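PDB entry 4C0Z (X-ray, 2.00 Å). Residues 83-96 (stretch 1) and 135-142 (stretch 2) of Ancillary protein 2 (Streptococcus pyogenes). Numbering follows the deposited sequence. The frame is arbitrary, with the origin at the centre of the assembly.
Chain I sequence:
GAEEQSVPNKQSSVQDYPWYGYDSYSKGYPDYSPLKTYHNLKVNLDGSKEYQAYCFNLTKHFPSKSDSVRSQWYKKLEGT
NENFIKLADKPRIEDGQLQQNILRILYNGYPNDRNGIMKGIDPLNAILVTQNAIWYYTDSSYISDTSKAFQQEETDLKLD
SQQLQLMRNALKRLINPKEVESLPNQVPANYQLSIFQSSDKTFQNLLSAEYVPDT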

ATOM      1  N   ASN I  83      15.499  -9.909 -10.662  1.00 59.29           N
ATOM      2  CA  ASN I  83      14.138 -10.332 -10.343  1.00 55.94           C
ATOM      3  C   ASN I  83      13.356  -9.276  -9.552  1.00 56.74           C
ATOM      4  O   ASN I  83      12.149  -9.158  -9.763  1.00 54.34           O
ATOM      5  CB  ASN I  83      14.111 -11.698  -9.671  1.00 55.79           C
ATOM      6  CG  ASN I  83      14.381 -12.826 -10.637  1.00 77.71           C
ATOM      7  OD1 ASN I  83      14.068 -12.752 -11.831  1.00 72.66           O
ATOM      8  ND2 ASN I  83      14.938 -13.913 -10.137  1.00 65.15           N
ATOM      9  N   PHE I  84      14.046  -8.455  -8.724  1.00 54.35           N
ATOM     10  CA  PHE I  84      13.401  -7.345  -8.009  1.00 51.37           C
ATOM     11  C   PHE I  84      13.008  -6.265  -8.975  1.00 54.33           C
ATOM     12  O   PHE I  84      11.899  -5.757  -8.882  1.00 52.11           O
ATOM     13  CB  PHE I  84      14.298  -6.738  -6.924  1.00 53.73           C
ATOM     14  CG  PHE I  84      14.183  -7.421  -5.588  1.00 54.26           C
ATOM     15  CD1 PHE I  84      12.976  -7.432  -4.896  1.00 53.47           C
ATOM     16  CD2 PHE I  84      15.277  -8.073  -5.027  1.00 58.43           C
ATOM     17  CE1 PHE I  84      12.869  -8.072  -3.663  1.00 54.56           C
ATOM     18  CE2 PHE I  84      15.170  -8.707  -3.790  1.00 61.10           C
ATOM     19  CZ  PHE I  84      13.967  -8.715  -3.120  1.00 56.44           C
ATOM     20  N   ILE I  85      13.900  -5.912  -9.913  1.00 51.86           N
ATOM     21  CA  ILE I  85      13.595  -4.881 -10.904  1.00 51.13           C
ATOM     22  C   ILE I  85      12.395  -5.311 -11.775  1.00 54.06           C
ATOM     23  O   ILE I  85      11.528  -4.489 -12.080  1.00 53.26           O
ATOM     24  CB  ILE I  85      14.860  -4.491 -11.692  1.00 56.81           C
ATOM     25  CG1 ILE I  85      15.820  -3.684 -10.779  1.00 58.73           C
ATOM     26  CG2 ILE I  85      14.517  -3.705 -12.967  1.00 57.09           C
ATOM     27  CD1 ILE I  85      17.310  -3.842 -11.091  1.00 65.67           C
ATOM     28  N   LYS I  86      12.313  -6.608 -12.098  1.00 51.45           N
ATOM     29  CA  LYS I  86      11.223  -7.168 -12.895  1.00 50.79           C
ATOM     30  C   LYS I  86       9.871  -7.141 -12.168  1.00 51.67           C
ATOM     31  O   LYS I  86       8.844  -7.001 -12.828  1.00 49.64           O
ATOM     32  CB  LYS I  86      11.549  -8.616 -13.310  1.00 55.16           C
ATOM     33  CG  LYS I  86      12.535  -8.725 -14.469  1.00 80.51           C
ATOM     34  CD  LYS I  86      12.896 -10.184 -14.751  1.00 95.01           C
ATOM     35  CE  LYS I  86      13.958 -10.318 -15.811  1.00113.39           C
ATOM     36  NZ  LYS I  86      14.368 -11.735 -16.004  1.00125.60           N
ATOM     37  N   LEU I  87       9.866  -7.331 -10.835  1.00 47.76           N
ATOM     38  CA  LEU I  87       8.616  -7.439 -10.068  1.00 46.46           C
ATOM     39  C   LEU I  87       8.255  -6.256  -9.159  1.00 50.84           C
ATOM     40  O   LEU I  87       7.084  -6.106  -8.827  1.00 49.17           O
ATOM     41  CB  LEU I  87       8.636  -8.737  -9.243  1.00 46.70           C
ATOM     42  CG  LEU I  87       8.677 -10.029 -10.059  1.00 52.90           C
ATOM     43  CD1 LEU I  87       8.937 -11.214  -9.180  1.00 53.07           C
ATOM     44  CD2 LEU I  87       7.387 -10.210 -10.876  1.00 54.46           C
ATOM     45  N   ALA I  88       9.225  -5.451  -8.737  1.00 50.45           N
ATOM     46  CA  ALA I  88       8.968  -4.319  -7.851  1.00 50.64           C
ATOM     47  C   ALA I  88       8.585  -3.090  -8.652  1.00 59.35           C
ATOM     48  O   ALA I  88       9.125  -2.869  -9.737  1.00 61.27           O
ATOM     49  CB  ALA I  88      10.179  -4.027  -6.971  1.00 52.42           C
ATOM     50  N   ASP I  89       7.634  -2.303  -8.116  1.00 56.19           N
ATOM     51  CA  ASP I  89       7.148  -1.071  -8.721  1.00 56.47           C
ATOM     52  C   ASP I  89       8.201   0.043  -8.597  1.00 61.12           C
ATOM     53  O   ASP I  89       8.612   0.606  -9.619  1.00 64.06           O
ATOM     54  CB  ASP I  89       5.812  -0.643  -8.062  1.00 57.55           C
ATOM     55  CG  ASP I  89       4.568  -1.461  -8.414  1.00 79.41           C
ATOM     56  OD1 ASP I  89       4.664  -2.705  -8.476  1.00 81.56           O
ATOM     57  OD2 ASP I  89       3.470  -0.862  -8.509  1.00 90.05           O
ATOM     58  N   LYS I  90       8.641   0.363  -7.357  1.00 54.43           N
ATOM     59  CA  LYS I  90       9.603   1.448  -7.083  1.00 54.24           C
ATOM     60  C   LYS I  90      10.774   0.979  -6.189  1.00 55.64           C
ATOM     61  O   LYS I  90      10.896   1.486  -5.068  1.00 53.80           O
ATOM     62  CB  LYS I  90       8.879   2.639  -6.396  1.00 56.38           C
ATOM     63  CG  LYS I  90       7.723   3.247  -7.180  1.00 64.64           C
ATOM     64  CD  LYS I  90       6.747   3.991  -6.272  1.00 66.62           C
ATOM     65  CE  LYS I  90       5.637   4.604  -7.080  1.00 70.51           C
ATOM     66  NZ  LYS I  90       4.446   4.873  -6.244  1.00 84.97           N
ATOM     67  N   PRO I  91      11.664   0.052  -6.624  1.00 53.01           N
ATOM     68  CA  PRO I  91      12.759  -0.361  -5.726  1.00 54.09           C
ATOM     69  C   PRO I  91      13.806   0.734  -5.501  1.00 59.20           C
ATOM     70  O   PRO I  91      14.070   1.512  -6.410  1.00 58.80           O
ATOM     71  CB  PRO I  91      13.333  -1.603  -6.416  1.00 56.94           C
ATOM     72  CG  PRO I  91      13.039  -1.416  -7.848  1.00 61.40           C
ATOM     73  CD  PRO I  91      11.724  -0.677  -7.912  1.00 54.71           C
ATOM     74  N   ARG I  92      14.359   0.816  -4.275  1.00 57.03           N
ATOM     75  CA  ARG I  92      15.399   1.779  -3.891  1.00 59.58           C
ATOM     76  C   ARG I  92      16.740   1.176  -4.342  1.00 70.84           C
ATOM     77  O   ARG I  92      17.410   0.484  -3.568  1.00 72.97           O
ATOM     78  CB  ARG I  92      15.350   2.030  -2.372  1.00 54.82           C
ATOM     79  CG  ARG I  92      16.009   3.313  -1.936  1.00 55.13           C
ATOM     80  CD  ARG I  92      15.985   3.503  -0.422  1.00 58.38           C
ATOM     81  NE  ARG I  92      14.647   3.806   0.095  1.00 55.63           N
ATOM     82  CZ  ARG I  92      14.107   5.021   0.165  1.00 72.02           C
ATOM     83  NH1 ARG I  92      14.784   6.081  -0.260  1.00 70.87           N
ATOM     84  NH2 ARG I  92      12.889   5.183   0.657  1.00 51.22           N
ATOM     85  N   ILE I  93      17.091   1.395  -5.631  1.00 71.28           N
ATOM     86  CA  ILE I  93      18.283   0.824  -6.281  1.00 75.24           C
ATOM     87  C   ILE I  93      19.490   1.794  -6.406  1.00 84.95           C
ATOM     88  O   ILE I  93      20.491   1.415  -7.012  1.00 88.13           O
ATOM     89  CB  ILE I  93      17.915   0.193  -7.667  1.00 77.91           C
ATOM     90  CG1 ILE I  93      17.188   1.194  -8.597  1.00 77.38           C
ATOM     91  CG2 ILE I  93      17.110  -1.110  -7.497  1.00 76.05           C
ATOM     92  CD1 ILE I  93      17.407   0.960 -10.093  1.00 85.13           C
ATOM     93  N   GLU I  94      19.429   3.004  -5.804  1.00 83.14           N
ATOM     94  CA  GLU I  94      20.511   4.008  -5.858  1.00 86.50           C
ATOM     95  C   GLU I  94      21.777   3.575  -5.096  1.00 94.30           C
ATOM     96  O   GLU I  94      22.890   3.969  -5.467  1.00 97.40           O
ATOM     97  CB  GLU I  94      20.013   5.381  -5.372  1.00 87.45           C
ATOM     98  CG  GLU I  94      20.753   6.560  -5.980  1.00104.11           C
ATOM     99  CD  GLU I  94      20.152   7.915  -5.663  1.00132.35           C
ATOM    100  OE1 GLU I  94      19.123   8.270  -6.284  1.00125.46           O
ATOM    101  OE2 GLU I  94      20.713   8.628  -4.800  1.00136.40           O
ATOM    102  N   ASP I  95      21.601   2.762  -4.036  1.00 89.76           N
ATOM    103  CA  ASP I  95      22.682   2.193  -3.222  1.00 91.99           C
ATOM    104  C   ASP I  95      23.310   1.003  -3.961  1.00 96.26           C
ATOM    105  O   ASP I  95      24.373   0.530  -3.558  1.00 99.59           O
ATOM    106  CB  ASP I  95      22.149   1.750  -1.844  1.00 92.36           C
ATOM    107  CG  ASP I  95      21.004   0.750  -1.923  1.00101.49           C
ATOM    108  OD1 ASP I  95      21.282  -0.452  -2.146  1.00103.81           O
ATOM    109  OD2 ASP I  95      19.827   1.174  -1.777  1.00 99.08           O
ATOM    110  N   GLY I  96      22.603   0.502  -4.982  1.00 89.48           N
ATOM    111  CA  GLY I  96      22.993  -0.600  -5.860  1.00 89.87           C
ATOM    112  C   GLY I  96      23.201  -1.969  -5.241  1.00 92.88           C
ATOM    113  O   GLY I  96      23.673  -2.889  -5.917  1.00 94.27           O
TER
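Stretch 2 135-142: WYYTDSSY

Stretch 2 packs the end of a helix, residues 135 to 138, and the loop that follows it against the loop of stretch 1 that leaves the helix ending at Leu-87. The nearest CA pairs fix the register: Lys-90 with Asp-139 at 4.8 Å, Pro-91 with Thr-138 at 4.5 Å and Arg-92 with Tyr-137 at 4.9 Å. As one number rises the other falls, so the two backbones run in opposite directions here. Together they bury 523 Å².

The backbone of stretch 2 offers carbonyls at its helix end. Arg-92 N donates to Tyr-137 O at 2.8 Å with an almost linear N-H...O angle of 176°. Beside it, Pro-91, which has no amide hydrogen, places its CA 3.5 Å from both Tyr-137 O and Thr-138 O, with angles at the hydrogen of 131° and 135°, consistent with CA-H...O contacts. Ser-140 has phi/psi of 50/42 and chi1 in m; in this conformation its OG donates to Lys-90 O at 2.7 Å.

Arg-92 contributes the largest covered area, 139 Å². Its CA-to-CB bond points toward stretch 2, and chi1 and chi2, both t, extend the chain before chi3 (m, -71°) and chi4 (-86°) turn the guanidinium. This bend lets NE donate to Tyr-136 O at 2.8 Å and 163° while the group lies flat on the Tyr-136 ring: the centres are 3.8 Å apart, the planes differ by 15°, and CZ stands 21° off the ring normal, a cation-pi geometry. Tyr-136, with chi1 t and chi2 80°, starts sideways but brings its ring nearer to present that face. Ser-140 CB covers the opposite face of the guanidinium, and Ser-141 O lies near its plane, 3.0 Å from Arg-92 NH2.

Tyr-137 also starts sideways, and chi1 m carries its ring nearer to stretch 1. Asp-95 OD2 approaches the ring edge, 3.8 Å from Tyr-137 CE1, although Asp-95 is poorly ordered. By contrast, the CA-to-CB bonds of Thr-138 and Asp-139 point away, so much of their contact is made through main-chain atoms: Ala-88 CB, for example, lies 3.7 Å from Thr-138 O. The Thr-138 methyl still reaches Phe-84, with CG2 4.3 Å from CE1.

A water bridges the stretches, accepting from Asp-89 N at 2.8 Å and donating to Thr-138 O at 2.8 Å and, weakly, to Asp-139 OD2 at 2.7 Å. The Lys-90 side chain instead leads away at its end, with chi2 to chi4 all t.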

ATOM      1  N   TRP I 135       9.867  -2.591   3.116  1.00 36.18           N
ATOM      2  CA  TRP I 135       9.151  -1.626   2.264  1.00 34.90           C
ATOM      3  C   TRP I 135       9.994  -0.420   1.915  1.00 37.63           C
ATOM      4  O   TRP I 135       9.845   0.109   0.816  1.00 36.32           O
ATOM      5  CB  TRP I 135       7.840  -1.160   2.905  1.00 32.42           C
ATOM      6  CG  TRP I 135       6.740  -2.167   2.872  1.00 32.19           C
ATOM      7  CD1 TRP I 135       6.505  -3.096   1.905  1.00 33.96           C
ATOM      8  CD2 TRP I 135       5.633  -2.244   3.779  1.00 31.25           C
ATOM      9  NE1 TRP I 135       5.361  -3.788   2.188  1.00 31.76           N
ATOM     10  CE2 TRP I 135       4.805  -3.290   3.335  1.00 32.40           C
ATOM     11  CE3 TRP I 135       5.279  -1.547   4.943  1.00 33.04           C
ATOM     12  CZ2 TRP I 135       3.649  -3.662   4.010  1.00 31.17           C
ATOM     13  CZ3 TRP I 135       4.142  -1.924   5.618  1.00 33.50           C
ATOM     14  CH2 TRP I 135       3.324  -2.951   5.141  1.00 32.75           C
ATOM     15  N   TYR I 136      10.878   0.015   2.845  1.00 34.51           N
ATOM     16  CA  TYR I 136      11.790   1.126   2.622  1.00 36.30           C
ATOM     17  C   TYR I 136      12.643   0.833   1.362  1.00 43.26           C
ATOM     18  O   TYR I 136      12.867   1.727   0.551  1.00 41.96           O
ATOM     19  CB  TYR I 136      12.688   1.331   3.869  1.00 39.72           C
ATOM     20  CG  TYR I 136      13.730   2.416   3.714  1.00 43.40           C
ATOM     21  CD1 TYR I 136      13.397   3.758   3.868  1.00 45.80           C
ATOM     22  CD2 TYR I 136      15.051   2.101   3.428  1.00 46.57           C
ATOM     23  CE1 TYR I 136      14.357   4.760   3.733  1.00 50.76           C
ATOM     24  CE2 TYR I 136      16.019   3.095   3.285  1.00 49.92           C
ATOM     25  CZ  TYR I 136      15.667   4.423   3.433  1.00 57.19           C
ATOM     26  OH  TYR I 136      16.606   5.406   3.277  1.00 61.45           O
ATOM     27  N   TYR I 137      13.082  -0.427   1.188  1.00 42.26           N
ATOM     28  CA  TYR I 137      13.907  -0.808   0.040  1.00 43.54           C
ATOM     29  C   TYR I 137      13.105  -1.263  -1.171  1.00 46.10           C
ATOM     30  O   TYR I 137      13.422  -0.855  -2.284  1.00 47.43           O
ATOM     31  CB  TYR I 137      14.953  -1.864   0.434  1.00 46.61           C
ATOM     32  CG  TYR I 137      16.077  -1.273   1.257  1.00 51.77           C
ATOM     33  CD1 TYR I 137      17.092  -0.529   0.658  1.00 55.48           C
ATOM     34  CD2 TYR I 137      16.094  -1.402   2.644  1.00 53.95           C
ATOM     35  CE1 TYR I 137      18.102   0.060   1.420  1.00 58.28           C
ATOM     36  CE2 TYR I 137      17.115  -0.842   3.414  1.00 57.99           C
ATOM     37  CZ  TYR I 137      18.115  -0.112   2.798  1.00 64.83           C
ATOM     38  OH  TYR I 137      19.093   0.450   3.576  1.00 68.78           O
ATOM     39  N   THR I 138      12.095  -2.103  -0.973  1.00 39.42           N
ATOM     40  CA  THR I 138      11.321  -2.662  -2.086  1.00 37.13           C
ATOM     41  C   THR I 138      10.378  -1.673  -2.772  1.00 39.56           C
ATOM     42  O   THR I 138      10.098  -1.818  -3.964  1.00 37.57           O
ATOM     43  CB  THR I 138      10.514  -3.863  -1.615  1.00 37.13           C
ATOM     44  OG1 THR I 138       9.551  -3.434  -0.655  1.00 35.00           O
ATOM     45  CG2 THR I 138      11.380  -4.986  -1.083  1.00 37.44           C
ATOM     46  N   ASP I 139       9.855  -0.706  -2.012  1.00 36.08           N
ATOM     47  CA  ASP I 139       8.858   0.240  -2.506  1.00 34.21           C
ATOM     48  C   ASP I 139       9.240   1.697  -2.305  1.00 40.79           C
ATOM     49  O   ASP I 139       8.408   2.571  -2.532  1.00 40.71           O
ATOM     50  CB  ASP I 139       7.524  -0.061  -1.813  1.00 32.62           C
ATOM     51  CG  ASP I 139       6.858  -1.297  -2.356  1.00 34.28           C
ATOM     52  OD1 ASP I 139       7.159  -2.407  -1.850  1.00 38.78           O
ATOM     53  OD2 ASP I 139       6.100  -1.173  -3.344  1.00 33.78           O
ATOM     54  N   SER I 140      10.489   1.959  -1.898  1.00 40.72           N
ATOM     55  CA  SER I 140      11.011   3.302  -1.599  1.00 42.74           C
ATOM     56  C   SER I 140      10.054   4.062  -0.656  1.00 45.94           C
ATOM     57  O   SER I 140       9.764   5.244  -0.883  1.00 45.11           O
ATOM     58  CB  SER I 140      11.315   4.088  -2.880  1.00 45.73           C
ATOM     59  OG  SER I 140      12.224   3.394  -3.717  1.00 52.46           O
ATOM     60  N   SER I 141       9.516   3.361   0.374  1.00 42.43           N
ATOM     61  CA  SER I 141       8.602   4.011   1.312  1.00 41.81           C
ATOM     62  C   SER I 141       9.346   5.062   2.125  1.00 49.55           C
ATOM     63  O   SER I 141      10.501   4.853   2.515  1.00 52.52           O
ATOM     64  CB  SER I 141       7.861   3.011   2.185  1.00 44.28           C
ATOM     65  OG  SER I 141       8.709   2.489   3.191  1.00 64.55           O
ATOM     66  N   TYR I 142       8.719   6.223   2.290  1.00 45.57           N
ATOM     67  CA  TYR I 142       9.322   7.376   2.945  1.00 48.48           C
ATOM     68  C   TYR I 142       9.594   7.192   4.437  1.00 53.50           C
ATOM     69  O   TYR I 142       8.671   6.985   5.217  1.00 52.37           O
ATOM     70  CB  TYR I 142       8.470   8.632   2.693  1.00 50.55           C
ATOM     71  CG  TYR I 142       9.092   9.925   3.174  1.00 55.96           C
ATOM     72  CD1 TYR I 142      10.063  10.579   2.420  1.00 60.38           C
ATOM     73  CD2 TYR I 142       8.683  10.516   4.366  1.00 58.19           C
ATOM     74  CE1 TYR I 142      10.634  11.777   2.855  1.00 63.17           C
ATOM     75  CE2 TYR I 142       9.247  11.713   4.811  1.00 61.72           C
ATOM     76  CZ  TYR I 142      10.212  12.345   4.046  1.00 69.27           C
ATOM     77  OH  TYR I 142      10.755  13.528   4.481  1.00 74.97           O
TER
HETATM   78  O   HOH W   1       7.680  -2.162  -5.349  1.00 42.82           O